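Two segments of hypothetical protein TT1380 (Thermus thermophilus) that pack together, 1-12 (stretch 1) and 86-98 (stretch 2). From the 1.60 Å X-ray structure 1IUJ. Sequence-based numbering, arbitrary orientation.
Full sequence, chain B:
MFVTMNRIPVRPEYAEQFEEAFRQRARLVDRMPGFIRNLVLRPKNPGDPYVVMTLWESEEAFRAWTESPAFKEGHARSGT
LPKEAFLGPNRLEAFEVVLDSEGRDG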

# COMPACT_ATOMS: atom_id res chain seq x y z
N MET B 1 5.58 -12.64 -3.58
CA MET B 1 4.27 -12.07 -3.16
C MET B 1 3.88 -10.90 -4.06
O MET B 1 4.72 -10.06 -4.39
CB MET B 1 4.29 -11.67 -1.67
CG MET B 1 2.92 -11.53 -1.08
SD MET B 1 2.83 -11.22 0.70
CE MET B 1 3.45 -9.65 0.74
N PHE B 2 2.62 -10.87 -4.47
CA PHE B 2 2.13 -9.91 -5.45
C PHE B 2 1.08 -9.05 -4.74
O PHE B 2 0.29 -9.56 -3.95
CB PHE B 2 1.53 -10.69 -6.63
CG PHE B 2 0.79 -9.84 -7.64
CD1 PHE B 2 1.48 -9.21 -8.68
CD2 PHE B 2 -0.59 -9.74 -7.60
CE1 PHE B 2 0.81 -8.45 -9.65
CE2 PHE B 2 -1.31 -8.98 -8.58
CZ PHE B 2 -0.60 -8.33 -9.61
N VAL B 3 1.13 -7.74 -4.95
CA VAL B 3 0.22 -6.84 -4.24
C VAL B 3 -0.52 -5.96 -5.23
O VAL B 3 0.10 -5.39 -6.16
CB VAL B 3 1.01 -5.93 -3.25
CG1 VAL B 3 0.13 -4.89 -2.61
CG2 VAL B 3 1.72 -6.76 -2.21
N THR B 4 -1.82 -5.81 -5.00
CA THR B 4 -2.61 -4.80 -5.72
C THR B 4 -3.03 -3.69 -4.77
O THR B 4 -3.28 -3.93 -3.59
CB THR B 4 -3.87 -5.36 -6.39
OG1 THR B 4 -4.71 -5.99 -5.40
CG2 THR B 4 -3.53 -6.46 -7.36
N MET B 5 -3.05 -2.47 -5.30
CA MET B 5 -3.61 -1.33 -4.58
C MET B 5 -4.65 -0.69 -5.47
O MET B 5 -4.33 -0.17 -6.53
CB MET B 5 -2.52 -0.33 -4.19
CG MET B 5 -1.53 -0.91 -3.24
SD MET B 5 -0.46 0.39 -2.61
CE MET B 5 0.63 -0.63 -1.77
N ASN B 6 -5.91 -0.74 -5.04
CA ASN B 6 -6.99 -0.16 -5.82
C ASN B 6 -7.32 1.14 -5.16
O ASN B 6 -7.81 1.15 -4.01
CB ASN B 6 -8.18 -1.10 -5.79
CG ASN B 6 -9.17 -0.86 -6.94
OD1 ASN B 6 -10.21 -1.54 -7.00
ND2 ASN B 6 -8.87 0.06 -7.83
N ARG B 7 -7.01 2.23 -5.85
CA ARG B 7 -7.23 3.59 -5.33
C ARG B 7 -8.62 4.06 -5.75
O ARG B 7 -8.90 4.20 -6.94
CB ARG B 7 -6.15 4.55 -5.85
CG ARG B 7 -4.69 4.06 -5.59
CD ARG B 7 -3.67 4.90 -6.33
NE ARG B 7 -3.71 6.31 -5.96
CZ ARG B 7 -3.17 6.80 -4.84
NH1 ARG B 7 -2.54 6.00 -3.98
NH2 ARG B 7 -3.25 8.10 -4.59
N ILE B 8 -9.48 4.28 -4.76
CA ILE B 8 -10.90 4.53 -5.01
C ILE B 8 -11.24 5.88 -4.40
O ILE B 8 -11.22 6.02 -3.17
CB ILE B 8 -11.74 3.38 -4.42
CG1 ILE B 8 -11.36 2.05 -5.12
CG2 ILE B 8 -13.24 3.71 -4.55
CD1 ILE B 8 -11.79 0.83 -4.37
N PRO B 9 -11.52 6.88 -5.24
CA PRO B 9 -11.76 8.24 -4.76
C PRO B 9 -13.21 8.40 -4.33
O PRO B 9 -14.00 9.06 -5.02
CB PRO B 9 -11.44 9.11 -6.00
CG PRO B 9 -11.82 8.23 -7.15
CD PRO B 9 -11.59 6.80 -6.71
N VAL B 10 -13.54 7.82 -3.19
CA VAL B 10 -14.89 7.96 -2.61
C VAL B 10 -15.01 9.21 -1.76
O VAL B 10 -14.13 9.49 -0.92
CB VAL B 10 -15.33 6.69 -1.85
CG1 VAL B 10 -14.40 6.38 -0.69
CG2 VAL B 10 -16.77 6.79 -1.35
N ARG B 11 -16.09 9.96 -1.98
CA ARG B 11 -16.40 11.17 -1.21
C ARG B 11 -16.67 10.82 0.26
O ARG B 11 -17.17 9.73 0.58
CB ARG B 11 -17.61 11.87 -1.85
CG ARG B 11 -17.39 12.44 -3.26
CD ARG B 11 -18.55 13.34 -3.71
NE ARG B 11 -19.04 13.06 -5.07
CZ ARG B 11 -19.46 14.00 -5.93
NH1 ARG B 11 -19.90 13.66 -7.14
NH2 ARG B 11 -19.42 15.29 -5.60
N PRO B 12 -16.30 11.72 1.19
CA PRO B 12 -16.45 11.45 2.62
C PRO B 12 -17.90 11.15 3.01
O PRO B 12 -18.11 10.37 3.92
CB PRO B 12 -15.98 12.75 3.30
CG PRO B 12 -15.86 13.77 2.24
CD PRO B 12 -15.72 13.04 0.91
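Stretch 2, residues 86-98: FLGPNRLEAFEVV

Residues 2-8 of stretch 1 form a β-strand, and residues 91-98 of stretch 2 form another that runs antiparallel beside it, with 163° between their N-to-C directions and a closest axial approach of 4.6 Å. F2 faces E96, V3 F95, T4 A94, M5 E93, N6 L92 and R7 R91, with CA-CA separations of 4.4 to 5.1 Å. The hydrogen-bonded pairs are closed from both sides: V3 N to F95 O 2.8 Å and F95 N to V3 O 2.7 Å; M5 N to E93 O 2.8 Å and E93 N to M5 O 2.9 Å; R7 N to R91 O and R91 N to R7 O, both 2.8 Å. V97 N extends the ladder to M1 O at 2.9 Å. In the intervening pairs CA-H groups approach carbonyls, as from A94 CA to V3 O (3.2 Å). Stretch 1 stays in strand through I8, whereas stretch 2 is in strand only from R91 on; between R7 and V10 the register shifts by two, and a single bridge pairs V10 with F86; here L87 N donates to P9 O (2.9 Å).

Side chains alternate between the sheet faces. V3, M5, R7, R91, E93 and F95 share one: M5 CG lies 3.9 Å from F95 CE1. V97, whose CA-to-CB bond points toward stretch 1, brings CG2 to 3.7 Å from V3 CG2. R7 and E93 are joined through a water, which accepts from R7 NH1 (3.0 Å) and donates to E93 OE2 (2.7 Å); the direct NH1-OE2 distance, 4.5 Å, is too long for a salt bridge. On the other face, F2 CZ rests 3.7 Å from A94 CB, E96 OE2 lies at the F2 ring edge, 3.5 Å from CD1, and T4 CB is 3.9 Å from L92 CD1. Past the main ladder, F86 CE1 packs against I8 CG2 (3.6 Å) and V10 CB (4.0 Å), while L87 CD2 covers one face of the R11 guanidinium.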

# COMPACT_ATOMS: atom_id res chain seq x y z
N PHE B 86 -18.30 9.02 -6.17
CA PHE B 86 -16.88 9.01 -6.53
C PHE B 86 -16.43 10.24 -7.30
O PHE B 86 -17.18 10.77 -8.14
CB PHE B 86 -16.56 7.74 -7.31
CG PHE B 86 -17.04 6.48 -6.64
CD1 PHE B 86 -16.28 5.85 -5.67
CD2 PHE B 86 -18.29 5.93 -6.99
CE1 PHE B 86 -16.71 4.69 -5.04
CE2 PHE B 86 -18.75 4.78 -6.35
CZ PHE B 86 -17.97 4.14 -5.37
N LEU B 87 -15.21 10.70 -7.04
CA LEU B 87 -14.70 11.84 -7.79
C LEU B 87 -14.17 11.51 -9.20
O LEU B 87 -13.93 12.41 -10.00
CB LEU B 87 -13.60 12.56 -7.02
CG LEU B 87 -13.81 13.14 -5.64
CD1 LEU B 87 -12.48 13.70 -5.14
CD2 LEU B 87 -14.90 14.22 -5.59
N GLY B 88 -14.02 10.22 -9.48
CA GLY B 88 -13.34 9.76 -10.68
C GLY B 88 -13.26 8.24 -10.71
O GLY B 88 -13.78 7.59 -9.81
N PRO B 89 -12.61 7.68 -11.74
CA PRO B 89 -12.43 6.23 -11.84
C PRO B 89 -11.47 5.76 -10.77
O PRO B 89 -10.67 6.55 -10.24
CB PRO B 89 -11.82 6.03 -13.24
CG PRO B 89 -11.21 7.33 -13.58
CD PRO B 89 -12.02 8.40 -12.89
N ASN B 90 -11.56 4.49 -10.45
CA ASN B 90 -10.59 3.88 -9.57
C ASN B 90 -9.30 3.81 -10.35
O ASN B 90 -9.30 3.81 -11.58
CB ASN B 90 -11.07 2.52 -9.15
CG ASN B 90 -12.39 2.60 -8.41
OD1 ASN B 90 -12.69 3.64 -7.79
ND2 ASN B 90 -13.18 1.56 -8.48
N ARG B 91 -8.19 3.78 -9.62
CA ARG B 91 -6.88 3.59 -10.23
C ARG B 91 -6.23 2.38 -9.59
O ARG B 91 -5.92 2.39 -8.39
CB ARG B 91 -6.01 4.84 -10.08
CG ARG B 91 -6.47 5.96 -11.00
CD ARG B 91 -6.58 5.55 -12.49
NE ARG B 91 -7.51 6.38 -13.26
CZ ARG B 91 -7.37 7.70 -13.48
NH1 ARG B 91 -8.27 8.35 -14.22
NH2 ARG B 91 -6.34 8.38 -12.98
N LEU B 92 -6.01 1.36 -10.40
CA LEU B 92 -5.41 0.12 -9.92
C LEU B 92 -3.89 0.09 -10.19
O LEU B 92 -3.45 0.32 -11.32
CB LEU B 92 -6.09 -1.08 -10.59
CG LEU B 92 -5.57 -2.48 -10.23
CD1 LEU B 92 -5.74 -2.89 -8.76
CD2 LEU B 92 -6.22 -3.55 -11.14
N GLU B 93 -3.12 -0.19 -9.13
CA GLU B 93 -1.67 -0.34 -9.19
C GLU B 93 -1.32 -1.78 -8.75
O GLU B 93 -2.04 -2.37 -7.94
CB GLU B 93 -1.03 0.62 -8.21
CG GLU B 93 -1.22 2.08 -8.54
CD GLU B 93 -0.24 2.95 -7.79
OE1 GLU B 93 0.58 3.59 -8.47
OE2 GLU B 93 -0.32 2.98 -6.55
N ALA B 94 -0.22 -2.33 -9.26
CA ALA B 94 0.19 -3.68 -8.91
C ALA B 94 1.68 -3.72 -8.72
O ALA B 94 2.40 -2.94 -9.37
CB ALA B 94 -0.20 -4.65 -10.01
N PHE B 95 2.13 -4.63 -7.85
CA PHE B 95 3.54 -4.67 -7.40
C PHE B 95 4.00 -6.08 -7.10
O PHE B 95 3.19 -6.97 -6.76
CB PHE B 95 3.77 -3.86 -6.10
CG PHE B 95 3.23 -2.44 -6.12
CD1 PHE B 95 1.88 -2.19 -5.86
CD2 PHE B 95 4.07 -1.36 -6.38
CE1 PHE B 95 1.38 -0.90 -5.88
CE2 PHE B 95 3.57 -0.05 -6.39
CZ PHE B 95 2.22 0.18 -6.15
N GLU B 96 5.32 -6.25 -7.13
CA GLU B 96 5.98 -7.43 -6.58
C GLU B 96 6.69 -6.98 -5.34
O GLU B 96 7.35 -5.93 -5.34
CB GLU B 96 6.98 -7.98 -7.60
CG GLU B 96 6.29 -8.73 -8.73
CD GLU B 96 5.66 -10.04 -8.33
OE1 GLU B 96 6.11 -10.68 -7.34
OE2 GLU B 96 4.69 -10.44 -9.03
N VAL B 97 6.58 -7.78 -4.28
CA VAL B 97 7.26 -7.45 -3.03
C VAL B 97 8.75 -7.73 -3.17
O VAL B 97 9.13 -8.86 -3.55
CB VAL B 97 6.66 -8.24 -1.84
CG1 VAL B 97 7.48 -8.00 -0.56
CG2 VAL B 97 5.24 -7.87 -1.62
N VAL B 98 9.60 -6.74 -2.90
CA VAL B 98 11.06 -6.91 -3.04
C VAL B 98 11.76 -7.03 -1.68
O VAL B 98 12.86 -7.59 -1.59
CB VAL B 98 11.74 -5.87 -3.98
CG1 VAL B 98 11.29 -6.10 -5.40
CG2 VAL B 98 11.41 -4.48 -3.59
O HOH W 1 -1.69 3.11 -4.18